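Local coordinates for UDP-4-amino-4,6-dideoxy-N-acetyl-beta-L-altrosamine transaminase (Helicobacter pylori, PDB 2FNU), which catalyses the PLP-dependent transamination that turns a UDP-linked 4-keto sugar into UDP-4-amino-4,6-dideoxy-N-acetyl-beta-L-altrosamine, the second step in making pseudaminic acid for flagellin, at residues Leu213-Asp216 against Gly220-Lys223; Leu35-Ala40 against Ser241-Ala246; Met90-Gly95 against Tyr322-Gln327. All coordinates share one frame; numbering follows the deposited sequence.

Contact 1: residues Leu213-Asp216 against Gly220-Lys223; sequences LKKD and GEVK
Leu213 and Glu221 form a hydrogen-bonded antiparallel pair, their backbones joined by two bonds: Leu213 N to Glu221 O at 2.8 Å and Glu221 N to Leu213 O at 2.7 Å. Beside it Lys214 and Gly220 make a non-hydrogen-bonded pair with CA atoms 4.1 Å apart. Glycine suits this close approach: Leu213 O lies against Gly220 CA and the Lys214 chain passes beside it, which leaves little room for a side chain.

Leu213 and Glu221 put their side chains on one face of the hairpin. CD1 of Leu213 meets the extended Lys223 chain at about a right angle, 4.0 Å from Lys223 CD, so lysine supplies methylenes here. Lys215 runs alongside Glu221, its CE 4.0 Å from Glu221 CB. A water accepts a weak bond from Lys215 NZ and donates to Glu221 OE1 at 2.6 Å. The bend of Glu221 at chi2 (58°) curls its carboxylate back, and OE2 takes the N-H of Val222 on its anti lone pair. On the other face Lys214 NZ bonds to Phe217 O in the connecting turn; Phe217 belongs to the UDP-N-acetylglucosamine pocket, and the Lys214 side chain is about 5 Å from a bound ligand.

Lys215 NZ and Glu221 OE1, 4.3 Å apart, are too far for a salt bridge, though their opposite charges probably still attract. OE2 also receives Gln323 N of the second subunit, and this bond ties the surface hairpin to its partner.

Contact 2: residues Leu35-Ala40 against Ser241-Ala246; sequences LLFEEA and SQLKKA
Ala40 and Leu243 mark the closest approach of two helical segments, their CA atoms 7.8 Å apart, near the C-terminal end of helix 233-244. The small side chain of Ala40 points at the other helix and lets a branched residue come in close: Leu243 CD2 rests 3.7 Å from Ala40 CB and reaches the carbonyl carbon of the same residue equally closely. Leu243 gets there with CG anti to the backbone N (chi1 -177°), which extends the isobutyl group toward helix 32-45. The same methyl also touches Phe37, one turn earlier on helix 32-45, approaching the edge of its ring near the ring plane, 4.2 Å from CE1. A single leucine methyl therefore fills the angle between an alanine and a phenylalanine, and the side-chain contact is apolar, as befits its buried place.

Around this point Leu240, a turn before Leu243, packs on Leu36, Phe37 and Ala40, while Leu41 and Phe44 of helix 32-45 also touch Leu243. Phe37 also leans on Val52 of strand 49-53, at the edge of the seven-stranded sheet, and its ring meets that of Phe179, so the two helices are joined to each other and to the edge of the sheet.

Contact 3: residues Met90-Gly95 against Tyr322-Gln327; sequences MLLESG and YQLYQQ
Leu92 and Tyr325 are brought together by similar first torsions, each with CG opposite the carbonyl carbon and beside the backbone N (chi1 -66° and -70°), whereas Leu324 swings CG away from its own backbone N (chi1 174°) to send CD2 across to Leu92. The contact centres on one methyl: Leu92 CD1 lies 3.7 Å from Leu324 CD2 and 3.6 Å from Tyr325 OH. It also reaches the phenol carbons, 3.7 Å from Tyr325 CZ, meeting the ring obliquely. Leucine suits this site because its branched end can touch an aliphatic and an aromatic neighbour at once. Tyrosine adds length: its CB does not aim at the facing helix, but the ring carries the outer end over to it. The hydroxyl, besides touching the methyl, is hydrogen-bonded to Asn89 ND2, just before the segment 90-95, which anchors the ring's outer end to helix 86-93.

Pro98 of strand 97-100 touches both Leu92 and Tyr325, and Ile225 of the second subunit packs on Leu92. Lys223 of that subunit lies against Leu324.

Helix 86-93 closes with a Schellman motif at Gly95, whose positive phi suits glycine, and Ser94 OG bonds back to Met90 O at 2.9 Å. The chain then enters strand 97-100, an outermost strand of the seven-stranded sheet. Here, then, a helix of the large domain of a fold-type I aminotransferase, as in the DegT/DnrJ/EryC1 family, ends in a Schellman motif that leads into an edge strand, and is joined to the short helix 323-328 at the dimer interface.

Contact 2 is buried, contact 3 partly so, and contact 1 lies at the surface, about 34 Å from the centre of the chain. Their chemistry follows: backbone bonds and a water-linked charge pair in the hairpin, but mainly methyls and ring carbons between the helices, with one tyrosine hydroxyl in contact 3. Contacts 2 and 3 lie on opposite sides of the chain's centre and join different helices. Contact 1 shares no element with either, though strand 220-222 precedes helix 233-244 in the chain. Across the dimer, however, contacts 1 and 3 face each other, hairpin residues 220-223 of one subunit packing on 322-324 of the other. No other chain touches the two segments of contact 2.

Contact 1: residues Leu213-Asp216 against Gly220-Lys223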
ATOM      1  N   LEU B 213       8.672 -11.731 -12.420  1.00 16.73           N
ATOM      2  CA  LEU B 213       8.626 -13.178 -12.617  1.00 18.26           C
ATOM      3  C   LEU B 213       9.996 -13.705 -12.211  1.00 20.29           C
ATOM      4  O   LEU B 213      11.002 -13.191 -12.676  1.00 28.13           O
ATOM      5  CB  LEU B 213       8.428 -13.475 -14.104  1.00 20.88           C
ATOM      6  CG  LEU B 213       7.173 -12.877 -14.730  1.00 29.24           C
ATOM      7  CD1 LEU B 213       7.431 -12.523 -16.203  1.00 29.26           C
ATOM      8  CD2 LEU B 213       5.982 -13.828 -14.559  1.00 26.96           C
ATOM      9  N   LYS B 214      10.068 -14.685 -11.319  1.00 24.68           N
ATOM     10  CA  LYS B 214      11.389 -15.178 -10.935  1.00 27.45           C
ATOM     11  C   LYS B 214      11.772 -16.391 -11.770  1.00 31.23           C
ATOM     12  O   LYS B 214      11.006 -17.346 -11.864  1.00 31.94           O
ATOM     13  CB  LYS B 214      11.474 -15.487  -9.431  1.00 32.21           C
ATOM     14  CG  LYS B 214      11.428 -14.251  -8.492  1.00 33.10           C
ATOM     15  CD  LYS B 214      12.558 -13.211  -8.742  1.00 24.97           C
ATOM     16  CE  LYS B 214      13.959 -13.719  -8.382  1.00 33.65           C
ATOM     17  NZ  LYS B 214      14.060 -14.335  -7.016  1.00 33.31           N
ATOM     18  N   LYS B 215      12.949 -16.322 -12.396  1.00 30.63           N
ATOM     19  CA  LYS B 215      13.548 -17.465 -13.084  1.00 32.94           C
ATOM     20  C   LYS B 215      14.182 -18.426 -12.064  1.00 35.73           C
ATOM     21  O   LYS B 215      13.980 -19.637 -12.128  1.00 37.45           O
ATOM     22  CB  LYS B 215      14.612 -16.998 -14.071  1.00 32.43           C
ATOM     23  CG  LYS B 215      14.135 -16.001 -15.115  1.00 35.73           C
ATOM     24  CD  LYS B 215      15.196 -15.850 -16.196  1.00 50.67           C
ATOM     25  CE  LYS B 215      14.979 -14.606 -17.030  1.00 54.59           C
ATOM     26  NZ  LYS B 215      16.081 -14.424 -18.016  1.00 59.39           N
ATOM     27  N   ASP B 216      14.968 -17.875 -11.141  1.00 33.64           N
ATOM     28  CA  ASP B 216      15.543 -18.648 -10.040  1.00 33.75           C
ATOM     29  C   ASP B 216      15.702 -17.737  -8.824  1.00 32.62           C
ATOM     30  O   ASP B 216      15.129 -16.645  -8.805  1.00 31.55           O
ATOM     31  CB  ASP B 216      16.872 -19.293 -10.451  1.00 31.50           C
ATOM     32  CG  ASP B 216      17.805 -18.317 -11.150  1.00 41.86           C
ATOM     33  OD1 ASP B 216      18.245 -18.608 -12.286  1.00 51.83           O
ATOM     34  OD2 ASP B 216      18.091 -17.252 -10.568  1.00 39.15           O
ATOM     35  N   GLY B 220      15.289 -12.458 -12.097  1.00 21.01           N
ATOM     36  CA  GLY B 220      13.903 -12.367 -12.506  1.00 18.99           C
ATOM     37  C   GLY B 220      13.741 -11.763 -13.886  1.00 15.58           C
ATOM     38  O   GLY B 220      14.716 -11.446 -14.578  1.00 18.03           O
ATOM     39  N   GLU B 221      12.482 -11.630 -14.284  1.00 15.37           N
ATOM     40  CA  GLU B 221      12.127 -11.027 -15.552  1.00 14.57           C
ATOM     41  C   GLU B 221      10.931 -10.124 -15.299  1.00 14.63           C
ATOM     42  O   GLU B 221      10.091 -10.419 -14.463  1.00 16.34           O
ATOM     43  CB  GLU B 221      11.824 -12.107 -16.599  1.00 17.88           C
ATOM     44  CG  GLU B 221      11.499 -11.577 -18.007  1.00 19.55           C
ATOM     45  CD  GLU B 221      12.611 -10.721 -18.589  1.00 22.65           C
ATOM     46  OE1 GLU B 221      13.432 -11.254 -19.371  1.00 24.34           O
ATOM     47  OE2 GLU B 221      12.666  -9.517 -18.267  1.00 17.18           O
ATOM     48  N   VAL B 222      10.904  -8.998 -15.999  1.00 14.19           N
ATOM     49  CA  VAL B 222       9.811  -8.044 -15.896  1.00 14.44           C
ATOM     50  C   VAL B 222       9.318  -7.732 -17.309  1.00 16.40           C
ATOM     51  O   VAL B 222      10.073  -7.183 -18.129  1.00 15.77           O
ATOM     52  CB  VAL B 222      10.286  -6.746 -15.205  1.00 13.30           C
ATOM     53  CG1 VAL B 222       9.212  -5.654 -15.281  1.00 17.33           C
ATOM     54  CG2 VAL B 222      10.631  -7.022 -13.752  1.00 13.92           C
ATOM     55  N   LYS B 223       8.058  -8.096 -17.580  1.00 15.09           N
ATOM     56  CA  LYS B 223       7.442  -7.886 -18.907  1.00 16.47           C
ATOM     57  C   LYS B 223       6.389  -6.776 -18.904  1.00 17.73           C
ATOM     58  O   LYS B 223       5.930  -6.324 -19.969  1.00 18.17           O
ATOM     59  CB  LYS B 223       6.814  -9.187 -19.420  1.00 16.93           C
ATOM     60  CG  LYS B 223       7.796 -10.333 -19.496  1.00 19.34           C
ATOM     61  CD  LYS B 223       7.135 -11.600 -20.052  1.00 24.15           C
ATOM     62  CE  LYS B 223       8.162 -12.715 -20.186  1.00 25.92           C
ATOM     63  NZ  LYS B 223       7.577 -13.962 -20.767  1.00 28.97           N
TER
HETATM   64  O   HOH W   1      13.686 -13.783 -19.887  1.00 40.09           O

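Contact 2: residues Leu35-Ala40 against Ser241-Ala246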
ATOM      1  N   LEU B  35      -0.621 -16.386   1.637  1.00 13.74           N
ATOM      2  CA  LEU B  35      -1.174 -17.450   0.812  1.00 15.11           C
ATOM      3  C   LEU B  35      -2.296 -18.206   1.544  1.00 14.76           C
ATOM      4  O   LEU B  35      -3.347 -18.499   0.947  1.00 15.95           O
ATOM      5  CB  LEU B  35      -0.065 -18.423   0.416  1.00 17.07           C
ATOM      6  CG  LEU B  35       1.010 -17.835  -0.499  1.00 23.24           C
ATOM      7  CD1 LEU B  35       2.151 -18.839  -0.636  1.00 27.27           C
ATOM      8  CD2 LEU B  35       0.443 -17.474  -1.864  1.00 25.81           C
ATOM      9  N   LEU B  36      -2.089 -18.506   2.828  1.00 14.23           N
ATOM     10  CA  LEU B  36      -3.115 -19.187   3.604  1.00 13.83           C
ATOM     11  C   LEU B  36      -4.377 -18.335   3.710  1.00 14.12           C
ATOM     12  O   LEU B  36      -5.498 -18.848   3.660  1.00 14.50           O
ATOM     13  CB  LEU B  36      -2.590 -19.512   5.000  1.00 15.68           C
ATOM     14  CG  LEU B  36      -1.550 -20.620   5.141  1.00 22.09           C
ATOM     15  CD1 LEU B  36      -0.984 -20.601   6.547  1.00 21.13           C
ATOM     16  CD2 LEU B  36      -2.194 -21.983   4.822  1.00 21.63           C
ATOM     17  N   PHE B  37      -4.195 -17.028   3.876  1.00 13.46           N
ATOM     18  CA  PHE B  37      -5.337 -16.105   3.962  1.00 14.02           C
ATOM     19  C   PHE B  37      -6.120 -16.082   2.649  1.00 12.35           C
ATOM     20  O   PHE B  37      -7.354 -16.151   2.649  1.00 13.78           O
ATOM     21  CB  PHE B  37      -4.816 -14.716   4.356  1.00 13.50           C
ATOM     22  CG  PHE B  37      -5.898 -13.670   4.637  1.00 13.97           C
ATOM     23  CD1 PHE B  37      -7.191 -14.006   5.072  1.00 12.54           C
ATOM     24  CD2 PHE B  37      -5.581 -12.324   4.499  1.00 12.58           C
ATOM     25  CE1 PHE B  37      -8.133 -12.993   5.338  1.00 11.98           C
ATOM     26  CE2 PHE B  37      -6.500 -11.327   4.760  1.00 12.22           C
ATOM     27  CZ  PHE B  37      -7.779 -11.644   5.163  1.00 12.33           C
ATOM     28  N   GLU B  38      -5.401 -16.007   1.533  1.00 12.08           N
ATOM     29  CA  GLU B  38      -6.025 -16.069   0.215  1.00 12.42           C
ATOM     30  C   GLU B  38      -6.800 -17.386   0.027  1.00 12.75           C
ATOM     31  O   GLU B  38      -7.940 -17.374  -0.452  1.00 12.99           O
ATOM     32  CB  GLU B  38      -4.959 -15.878  -0.863  1.00 14.15           C
ATOM     33  CG  GLU B  38      -4.477 -14.426  -0.889  1.00 12.97           C
ATOM     34  CD  GLU B  38      -3.228 -14.208  -1.732  1.00 16.12           C
ATOM     35  OE1 GLU B  38      -2.853 -13.024  -1.899  1.00 14.15           O
ATOM     36  OE2 GLU B  38      -2.628 -15.192  -2.244  1.00 15.68           O
ATOM     37  N   GLU B  39      -6.185 -18.511   0.399  1.00 12.52           N
ATOM     38  CA  GLU B  39      -6.861 -19.812   0.312  1.00 12.49           C
ATOM     39  C   GLU B  39      -8.100 -19.849   1.197  1.00 11.48           C
ATOM     40  O   GLU B  39      -9.144 -20.375   0.783  1.00 14.21           O
ATOM     41  CB  GLU B  39      -5.899 -20.940   0.692  1.00 15.68           C
ATOM     42  CG  GLU B  39      -4.838 -21.175  -0.386  1.00 19.10           C
ATOM     43  CD  GLU B  39      -3.624 -21.971   0.075  1.00 33.27           C
ATOM     44  OE1 GLU B  39      -2.702 -22.131  -0.750  1.00 33.71           O
ATOM     45  OE2 GLU B  39      -3.579 -22.428   1.238  1.00 34.95           O
ATOM     46  N   ALA B  40      -7.996 -19.287   2.403  1.00 11.56           N
ATOM     47  CA  ALA B  40      -9.137 -19.272   3.308  1.00 11.42           C
ATOM     48  C   ALA B  40     -10.283 -18.414   2.757  1.00 12.39           C
ATOM     49  O   ALA B  40     -11.471 -18.734   2.917  1.00 13.13           O
ATOM     50  CB  ALA B  40      -8.703 -18.823   4.701  1.00 13.47           C
ATOM     51  N   SER B 241      -7.021 -15.106  11.242  1.00 13.83           N
ATOM     52  CA  SER B 241      -7.606 -15.337  12.563  1.00 12.17           C
ATOM     53  C   SER B 241      -8.983 -14.695  12.665  1.00 13.92           C
ATOM     54  O   SER B 241      -9.932 -15.293  13.203  1.00 17.62           O
ATOM     55  CB  SER B 241      -6.663 -14.801  13.653  1.00 15.14           C
ATOM     56  OG  SER B 241      -7.175 -15.093  14.941  1.00 20.55           O
ATOM     57  N   GLN B 242      -9.111 -13.483  12.131  1.00 12.82           N
ATOM     58  CA  GLN B 242     -10.407 -12.813  12.084  1.00 12.28           C
ATOM     59  C   GLN B 242     -11.407 -13.558  11.184  1.00 13.48           C
ATOM     60  O   GLN B 242     -12.589 -13.709  11.531  1.00 14.60           O
ATOM     61  CB  GLN B 242     -10.203 -11.383  11.567  1.00 14.29           C
ATOM     62  CG  GLN B 242      -9.570 -10.451  12.607  1.00 13.26           C
ATOM     63  CD  GLN B 242     -10.610  -9.600  13.290  1.00 12.69           C
ATOM     64  OE1 GLN B 242     -11.278  -8.778  12.646  1.00 13.00           O
ATOM     65  NE2 GLN B 242     -10.787  -9.797  14.610  1.00 14.99           N
ATOM     66  N   LEU B 243     -10.943 -14.030  10.029  1.00 13.16           N
ATOM     67  CA  LEU B 243     -11.826 -14.713   9.076  1.00 12.48           C
ATOM     68  C   LEU B 243     -12.428 -15.973   9.692  1.00 12.79           C
ATOM     69  O   LEU B 243     -13.588 -16.298   9.425  1.00 13.03           O
ATOM     70  CB  LEU B 243     -11.081 -15.057   7.775  1.00 12.42           C
ATOM     71  CG  LEU B 243     -11.929 -15.714   6.692  1.00 14.66           C
ATOM     72  CD1 LEU B 243     -13.062 -14.803   6.217  1.00 14.69           C
ATOM     73  CD2 LEU B 243     -11.023 -16.073   5.533  1.00 15.06           C
ATOM     74  N   LYS B 244     -11.655 -16.662  10.531  1.00 14.85           N
ATOM     75  CA  LYS B 244     -12.145 -17.889  11.188  1.00 15.20           C
ATOM     76  C   LYS B 244     -13.381 -17.628  12.043  1.00 17.06           C
ATOM     77  O   LYS B 244     -14.172 -18.554  12.287  1.00 18.62           O
ATOM     78  CB  LYS B 244     -11.049 -18.516  12.055  1.00 17.80           C
ATOM     79  CG  LYS B 244     -10.026 -19.303  11.248  1.00 27.66           C
ATOM     80  CD  LYS B 244      -8.830 -19.733  12.093  1.00 32.03           C
ATOM     81  CE  LYS B 244      -7.854 -20.550  11.234  1.00 42.30           C
ATOM     82  NZ  LYS B 244      -6.440 -20.593  11.727  1.00 39.08           N
ATOM     83  N   LYS B 245     -13.536 -16.390  12.523  1.00 13.97           N
ATOM     84  CA  LYS B 245     -14.727 -16.035  13.305  1.00 15.24           C
ATOM     85  C   LYS B 245     -15.621 -15.017  12.606  1.00 15.93           C
ATOM     86  O   LYS B 245     -16.464 -14.387  13.255  1.00 16.56           O
ATOM     87  CB  LYS B 245     -14.352 -15.540  14.714  1.00 16.46           C
ATOM     88  CG  LYS B 245     -13.415 -14.367  14.743  1.00 16.73           C
ATOM     89  CD  LYS B 245     -13.224 -13.839  16.160  1.00 19.19           C
ATOM     90  CE  LYS B 245     -11.958 -13.014  16.232  1.00 21.07           C
ATOM     91  NZ  LYS B 245     -10.733 -13.884  16.301  1.00 23.30           N
ATOM     92  N   ALA B 246     -15.466 -14.866  11.289  1.00 13.56           N
ATOM     93  CA  ALA B 246     -16.271 -13.858  10.584  1.00 14.62           C
ATOM     94  C   ALA B 246     -17.788 -14.059  10.786  1.00 16.27           C
ATOM     95  O   ALA B 246     -18.505 -13.090  10.966  1.00 16.80           O
ATOM     96  CB  ALA B 246     -15.902 -13.811   9.085  1.00 15.68           C
TER

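Contact 3: residues Met90-Gly95 against Tyr322-Gln327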
ATOM      1  N   MET B  90     -10.203   5.716  -8.219  1.00 10.34           N
ATOM      2  CA  MET B  90      -9.360   4.720  -8.904  1.00 11.66           C
ATOM      3  C   MET B  90      -9.777   4.522 -10.351  1.00 11.65           C
ATOM      4  O   MET B  90      -8.956   4.102 -11.162  1.00 13.31           O
ATOM      5  CB  MET B  90      -9.299   3.399  -8.132  1.00 11.37           C
ATOM      6  CG  MET B  90      -8.624   3.513  -6.763  1.00 11.08           C
ATOM      7  SD  MET B  90      -6.916   4.154  -6.884  1.00 12.49           S
ATOM      8  CE  MET B  90      -7.174   5.898  -6.498  1.00 11.95           C
ATOM      9  N   LEU B  91     -11.015   4.894 -10.685  1.00 11.15           N
ATOM     10  CA  LEU B  91     -11.419   4.966 -12.093  1.00 12.27           C
ATOM     11  C   LEU B  91     -10.633   6.047 -12.810  1.00 11.72           C
ATOM     12  O   LEU B  91     -10.074   5.818 -13.895  1.00 13.34           O
ATOM     13  CB  LEU B  91     -12.936   5.194 -12.219  1.00 13.39           C
ATOM     14  CG  LEU B  91     -13.824   4.022 -11.776  1.00 12.36           C
ATOM     15  CD1 LEU B  91     -15.308   4.421 -11.740  1.00 15.05           C
ATOM     16  CD2 LEU B  91     -13.653   2.766 -12.667  1.00 12.35           C
ATOM     17  N   LEU B  92     -10.596   7.229 -12.211  1.00 12.78           N
ATOM     18  CA  LEU B  92      -9.847   8.348 -12.810  1.00 11.70           C
ATOM     19  C   LEU B  92      -8.387   7.959 -13.002  1.00 14.08           C
ATOM     20  O   LEU B  92      -7.810   8.236 -14.050  1.00 15.45           O
ATOM     21  CB  LEU B  92      -9.934   9.607 -11.941  1.00 12.47           C
ATOM     22  CG  LEU B  92     -11.326  10.244 -11.805  1.00 16.75           C
ATOM     23  CD1 LEU B  92     -11.243  11.504 -10.955  1.00 16.47           C
ATOM     24  CD2 LEU B  92     -11.960  10.556 -13.170  1.00 20.89           C
ATOM     25  N   GLU B  93      -7.799   7.297 -12.000  1.00 11.42           N
ATOM     26  CA  GLU B  93      -6.394   6.919 -12.104  1.00 12.57           C
ATOM     27  C   GLU B  93      -6.143   5.849 -13.160  1.00 13.34           C
ATOM     28  O   GLU B  93      -4.997   5.637 -13.572  1.00 14.50           O
ATOM     29  CB  GLU B  93      -5.852   6.460 -10.744  1.00 14.55           C
ATOM     30  CG  GLU B  93      -5.594   7.623  -9.797  1.00 14.83           C
ATOM     31  CD  GLU B  93      -4.280   8.333 -10.144  1.00 14.52           C
ATOM     32  OE1 GLU B  93      -4.300   9.352 -10.887  1.00 14.98           O
ATOM     33  OE2 GLU B  93      -3.218   7.830  -9.709  1.00 15.03           O
ATOM     34  N   SER B  94      -7.204   5.164 -13.580  1.00 13.27           N
ATOM     35  CA  SER B  94      -7.087   4.116 -14.575  1.00 14.31           C
ATOM     36  C   SER B  94      -7.516   4.611 -15.958  1.00 12.98           C
ATOM     37  O   SER B  94      -7.540   3.833 -16.908  1.00 14.99           O
ATOM     38  CB  SER B  94      -7.904   2.898 -14.138  1.00 16.24           C
ATOM     39  OG  SER B  94      -7.403   2.431 -12.889  1.00 17.45           O
ATOM     40  N   GLY B  95      -7.860   5.899 -16.058  1.00 13.11           N
ATOM     41  CA  GLY B  95      -8.171   6.509 -17.358  1.00 13.05           C
ATOM     42  C   GLY B  95      -9.653   6.631 -17.644  1.00 16.30           C
ATOM     43  O   GLY B  95     -10.041   7.191 -18.681  1.00 16.11           O
ATOM     44  N   TYR B 322     -17.762  16.534  -5.074  1.00 14.36           N
ATOM     45  CA  TYR B 322     -16.393  16.911  -4.722  1.00 14.97           C
ATOM     46  C   TYR B 322     -15.804  17.836  -5.780  1.00 15.27           C
ATOM     47  O   TYR B 322     -16.091  17.690  -6.970  1.00 15.32           O
ATOM     48  CB  TYR B 322     -15.519  15.667  -4.577  1.00 14.82           C
ATOM     49  CG  TYR B 322     -15.752  14.886  -3.303  1.00 13.91           C
ATOM     50  CD1 TYR B 322     -15.568  15.476  -2.042  1.00 15.59           C
ATOM     51  CD2 TYR B 322     -16.113  13.531  -3.354  1.00 13.40           C
ATOM     52  CE1 TYR B 322     -15.755  14.750  -0.866  1.00 15.90           C
ATOM     53  CE2 TYR B 322     -16.314  12.791  -2.183  1.00 12.91           C
ATOM     54  CZ  TYR B 322     -16.112  13.406  -0.943  1.00 15.31           C
ATOM     55  OH  TYR B 322     -16.289  12.741   0.252  1.00 16.62           O
ATOM     56  N   GLN B 323     -14.955  18.769  -5.324  1.00 14.28           N
ATOM     57  CA  GLN B 323     -14.305  19.762  -6.193  1.00 16.69           C
ATOM     58  C   GLN B 323     -13.653  19.159  -7.435  1.00 16.44           C
ATOM     59  O   GLN B 323     -13.805  19.673  -8.554  1.00 17.11           O
ATOM     60  CB  GLN B 323     -13.266  20.561  -5.391  1.00 17.34           C
ATOM     61  CG  GLN B 323     -12.570  21.653  -6.223  1.00 20.16           C
ATOM     62  CD  GLN B 323     -11.561  22.507  -5.439  1.00 25.19           C
ATOM     63  OE1 GLN B 323     -10.827  23.322  -6.025  1.00 25.10           O
ATOM     64  NE2 GLN B 323     -11.519  22.328  -4.122  1.00 24.94           N
ATOM     65  N   LEU B 324     -12.933  18.056  -7.250  1.00 15.04           N
ATOM     66  CA  LEU B 324     -12.288  17.405  -8.372  1.00 14.35           C
ATOM     67  C   LEU B 324     -13.303  17.056  -9.451  1.00 14.60           C
ATOM     68  O   LEU B 324     -13.050  17.273 -10.631  1.00 15.82           O
ATOM     69  CB  LEU B 324     -11.551  16.146  -7.916  1.00 16.85           C
ATOM     70  CG  LEU B 324     -10.923  15.265  -9.005  1.00 22.96           C
ATOM     71  CD1 LEU B 324      -9.838  16.002  -9.797  1.00 23.60           C
ATOM     72  CD2 LEU B 324     -10.373  14.013  -8.365  1.00 22.55           C
ATOM     73  N   TYR B 325     -14.435  16.493  -9.027  1.00 14.77           N
ATOM     74  CA  TYR B 325     -15.426  15.992  -9.977  1.00 15.53           C
ATOM     75  C   TYR B 325     -16.202  17.149 -10.606  1.00 16.10           C
ATOM     76  O   TYR B 325     -16.531  17.099 -11.794  1.00 17.30           O
ATOM     77  CB  TYR B 325     -16.349  14.958  -9.296  1.00 14.65           C
ATOM     78  CG  TYR B 325     -15.569  13.703  -9.002  1.00 13.47           C
ATOM     79  CD1 TYR B 325     -14.772  13.602  -7.855  1.00 14.19           C
ATOM     80  CD2 TYR B 325     -15.566  12.644  -9.909  1.00 13.68           C
ATOM     81  CE1 TYR B 325     -13.994  12.464  -7.614  1.00 12.87           C
ATOM     82  CE2 TYR B 325     -14.803  11.473  -9.666  1.00 13.06           C
ATOM     83  CZ  TYR B 325     -14.019  11.411  -8.520  1.00 12.78           C
ATOM     84  OH  TYR B 325     -13.246  10.278  -8.289  1.00 14.98           O
ATOM     85  N   GLN B 326     -16.435  18.199  -9.818  1.00 16.55           N
ATOM     86  CA  GLN B 326     -17.046  19.430 -10.338  1.00 17.91           C
ATOM     87  C   GLN B 326     -16.179  20.092 -11.403  1.00 18.47           C
ATOM     88  O   GLN B 326     -16.698  20.640 -12.378  1.00 20.56           O
ATOM     89  CB  GLN B 326     -17.280  20.424  -9.203  1.00 19.33           C
ATOM     90  CG  GLN B 326     -18.415  20.050  -8.284  1.00 20.86           C
ATOM     91  CD  GLN B 326     -19.770  20.132  -8.961  1.00 39.83           C
ATOM     92  OE1 GLN B 326     -20.503  19.142  -9.039  1.00 41.67           O
ATOM     93  NE2 GLN B 326     -20.109  21.315  -9.466  1.00 36.12           N
ATOM     94  N   GLN B 327     -14.863  20.074 -11.209  1.00 16.50           N
ATOM     95  CA  GLN B 327     -13.972  20.686 -12.197  1.00 20.81           C
ATOM     96  C   GLN B 327     -13.826  19.822 -13.463  1.00 22.32           C
ATOM     97  O   GLN B 327     -13.764  20.342 -14.584  1.00 21.72           O
ATOM     98  CB  GLN B 327     -12.612  21.021 -11.573  1.00 23.69           C
ATOM     99  CG  GLN B 327     -11.746  22.006 -12.397  1.00 33.61           C
ATOM    100  CD  GLN B 327     -12.467  23.323 -12.799  1.00 41.72           C
ATOM    101  OE1 GLN B 327     -12.971  24.072 -11.950  1.00 30.45           O
ATOM    102  NE2 GLN B 327     -12.492  23.608 -14.105  1.00 43.84           N
TER